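PDB 4ER8: REP-associated tyrosine transposase from Escherichia coli, which binds single-stranded repetitive extragenic palindrome (REP) DNA hairpins and cleaves and recombines the mosaic elements in which these repeats are clustered. Local coordinates for residues 18-22 with 23-27. Numbering follows the deposited sequence.
With nucleotides of chain B.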
loop_
_atom_site.group_PDB
_atom_site.type_symbol
_atom_site.label_atom_id
_atom_site.label_comp_id
_atom_site.label_asym_id
_atom_site.label_seq_id
_atom_site.Cartn_x
_atom_site.Cartn_y
_atom_site.Cartn_z
ATOM N N VAL A 18 -0.654 -4.591 -3.234
ATOM C CA VAL A 18 -0.332 -5.968 -2.887
ATOM C C VAL A 18 -1.633 -6.620 -2.385
ATOM O O VAL A 18 -2.333 -6.101 -1.485
ATOM C CB VAL A 18 0.732 -6.008 -1.848
ATOM C CG1 VAL A 18 0.893 -7.373 -1.339
ATOM C CG2 VAL A 18 2.064 -5.441 -2.389
ATOM N N ASN A 19 -1.983 -7.735 -3.012
ATOM C CA ASN A 19 -3.214 -8.412 -2.705
ATOM C C ASN A 19 -2.955 -9.722 -2.034
ATOM O O ASN A 19 -2.005 -10.440 -2.351
ATOM C CB ASN A 19 -4.010 -8.700 -3.965
ATOM C CG ASN A 19 -4.543 -7.449 -4.633
ATOM O OD1 ASN A 19 -4.214 -7.184 -5.779
ATOM N ND2 ASN A 19 -5.382 -6.689 -3.936
ATOM N N LEU A 20 -3.834 -10.028 -1.093
ATOM C CA LEU A 20 -3.932 -11.348 -0.528
ATOM C C LEU A 20 -4.643 -12.164 -1.600
ATOM O O LEU A 20 -5.560 -11.638 -2.301
ATOM C CB LEU A 20 -4.764 -11.282 0.736
ATOM C CG LEU A 20 -4.095 -11.836 1.975
ATOM C CD1 LEU A 20 -2.615 -11.505 2.003
ATOM C CD2 LEU A 20 -4.790 -11.275 3.166
ATOM N N ARG A 21 -4.192 -13.416 -1.744
ATOM C CA ARG A 21 -4.754 -14.400 -2.677
ATOM C C ARG A 21 -6.271 -14.633 -2.495
ATOM O O ARG A 21 -7.000 -14.717 -3.468
ATOM C CB ARG A 21 -3.980 -15.719 -2.552
ATOM C CG ARG A 21 -4.288 -16.738 -3.628
ATOM C CD ARG A 21 -3.055 -17.505 -4.044
ATOM N NE ARG A 21 -2.886 -17.345 -5.486
ATOM C CZ ARG A 21 -1.737 -17.538 -6.117
ATOM N NH1 ARG A 21 -0.654 -17.916 -5.456
ATOM N NH2 ARG A 21 -1.661 -17.330 -7.410
ATOM N N ASN A 22 -6.720 -14.680 -1.238
ATOM C CA ASN A 22 -8.107 -15.022 -0.839
ATOM C C ASN A 22 -9.030 -13.790 -0.587
ATOM O O ASN A 22 -8.835 -13.008 0.355
ATOM C CB ASN A 22 -8.020 -15.987 0.376
ATOM C CG ASN A 22 -9.367 -16.262 1.062
ATOM O OD1 ASN A 22 -10.460 -16.112 0.497
ATOM N ND2 ASN A 22 -9.268 -16.687 2.317
ATOM N N ARG A 23 -10.038 -13.645 -1.453
ATOM C CA ARG A 23 -10.967 -12.518 -1.443
ATOM C C ARG A 23 -11.674 -12.332 -0.117
ATOM O O ARG A 23 -11.926 -11.196 0.249
ATOM C CB ARG A 23 -12.070 -12.670 -2.507
ATOM C CG ARG A 23 -11.620 -13.141 -3.845
ATOM C CD ARG A 23 -12.721 -12.965 -4.907
ATOM N NE ARG A 23 -12.986 -11.552 -5.186
ATOM C CZ ARG A 23 -13.277 -11.034 -6.387
ATOM N NH1 ARG A 23 -13.328 -11.806 -7.480
ATOM N NH2 ARG A 23 -13.514 -9.723 -6.498
ATOM N N ARG A 24 -12.054 -13.423 0.558
ATOM C CA ARG A 24 -12.826 -13.335 1.816
ATOM C C ARG A 24 -11.919 -13.238 3.053
ATOM O O ARG A 24 -12.417 -13.267 4.183
ATOM C CB ARG A 24 -13.824 -14.525 2.000
ATOM C CG ARG A 24 -14.863 -14.734 0.905
ATOM C CD ARG A 24 -15.815 -13.558 0.815
ATOM N NE ARG A 24 -16.158 -13.192 -0.570
ATOM C CZ ARG A 24 -16.642 -11.994 -0.945
ATOM N NH1 ARG A 24 -16.850 -11.029 -0.044
ATOM N NH2 ARG A 24 -16.914 -11.744 -2.228
ATOM N N SER A 25 -10.602 -13.157 2.860
ATOM C CA SER A 25 -9.674 -13.040 3.995
ATOM C C SER A 25 -9.832 -11.720 4.729
ATOM O O SER A 25 -10.298 -10.742 4.148
ATOM C CB SER A 25 -8.246 -13.180 3.506
ATOM O OG SER A 25 -7.322 -13.106 4.567
ATOM N N GLN A 26 -9.473 -11.692 6.011
ATOM C CA GLN A 26 -9.452 -10.438 6.806
ATOM C C GLN A 26 -8.212 -10.411 7.628
ATOM O O GLN A 26 -8.087 -9.655 8.610
ATOM C CB GLN A 26 -10.628 -10.328 7.746
ATOM C CG GLN A 26 -11.966 -10.318 7.057
ATOM C CD GLN A 26 -13.004 -9.657 7.908
ATOM O OE1 GLN A 26 -14.200 -9.720 7.610
ATOM N NE2 GLN A 26 -12.550 -8.977 8.977
ATOM N N LEU A 27 -7.293 -11.256 7.196
ATOM C CA LEU A 27 -6.027 -11.412 7.791
ATOM C C LEU A 27 -5.198 -10.117 7.927
ATOM O O LEU A 27 -4.504 -9.949 8.916
ATOM C CB LEU A 27 -5.291 -12.466 6.985
ATOM C CG LEU A 27 -3.904 -12.784 7.518
ATOM C CD1 LEU A 27 -3.964 -13.905 8.592
ATOM C CD2 LEU A 27 -3.045 -13.166 6.375
ATOM P P DG B 5 -2.753 -16.113 -10.473
ATOM O OP1 DG B 5 -3.921 -16.841 -11.046
ATOM O OP2 DG B 5 -2.487 -16.202 -9.035
ATOM O "O5'" DG B 5 -1.373 -16.491 -11.155
ATOM C "C5'" DG B 5 -0.180 -16.043 -10.555
ATOM C "C4'" DG B 5 0.734 -17.232 -10.414
ATOM O "O4'" DG B 5 0.271 -18.028 -9.294
ATOM C "C3'" DG B 5 0.788 -18.223 -11.589
ATOM O "O3'" DG B 5 2.141 -18.453 -11.870
ATOM C "C2'" DG B 5 0.187 -19.512 -11.029
ATOM C "C1'" DG B 5 0.594 -19.393 -9.577
ATOM N N9 DG B 5 -0.096 -20.115 -8.518
ATOM C C8 DG B 5 0.531 -20.736 -7.451
ATOM N N7 DG B 5 -0.326 -21.212 -6.585
ATOM C C5 DG B 5 -1.584 -20.860 -7.122
ATOM C C6 DG B 5 -2.908 -21.127 -6.647
ATOM O O6 DG B 5 -3.236 -21.754 -5.619
ATOM N N1 DG B 5 -3.920 -20.603 -7.464
ATOM C C2 DG B 5 -3.688 -19.881 -8.616
ATOM N N2 DG B 5 -4.788 -19.455 -9.272
ATOM N N3 DG B 5 -2.460 -19.647 -9.095
ATOM C C4 DG B 5 -1.460 -20.176 -8.301
#
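A type I beta turn from Asn22 to Ser25, where Asn22 meets Arg24 and Ser25, carries the chain out of strand 13-19 toward helix 27-30, and the bends that follow show how a short loop can be stapled by bonds to its own backbone. The turn is closed by Ser25 N, which donates to Asn22 O at 3.1 Å. Asn22 adds a side-chain bond: with CG anti to the backbone N (chi1 171°), its amide swings forward over the turn, and OD1 accepts from Arg24 N at 3.1 Å. This second bond is less straight, 144° at the hydrogen, and the donor stands above the amide plane, well away from the in-plane direction of a lone pair. Asn22 therefore holds two successive backbone N-H groups, one through each of its carbonyl oxygens, while its ND2 lies alongside Ser25 CB at 3.8 Å. The next bend belongs to Ser25, whose OG accepts from Leu27 N at 3.2 Å in an ST turn with a nearly straight bond (163°). The same hydroxyl also meets carbon, roughly at right angles to that bond: Leu20 CD2 reaches Ser25 OG at 3.4 Å and also packs against Leu27 CB at 4.0 Å. Leu20 further touches Trp94, and Leu27 rests on Phe84 of helix 73-87, which places this apolar edge of the loop against that helix and a neighbouring loop. Arg21 heads the other way, to the DNA. Its guanidinium lies over the base of DG5 of chain B, offset toward the rim; Asn92 OD1 takes a hydrogen bond from NH1, which would steady the group. The whole is a strand-to-helix connection built from a beta turn and an ST turn, set beside the REP DNA-binding surface of this HUH transposase.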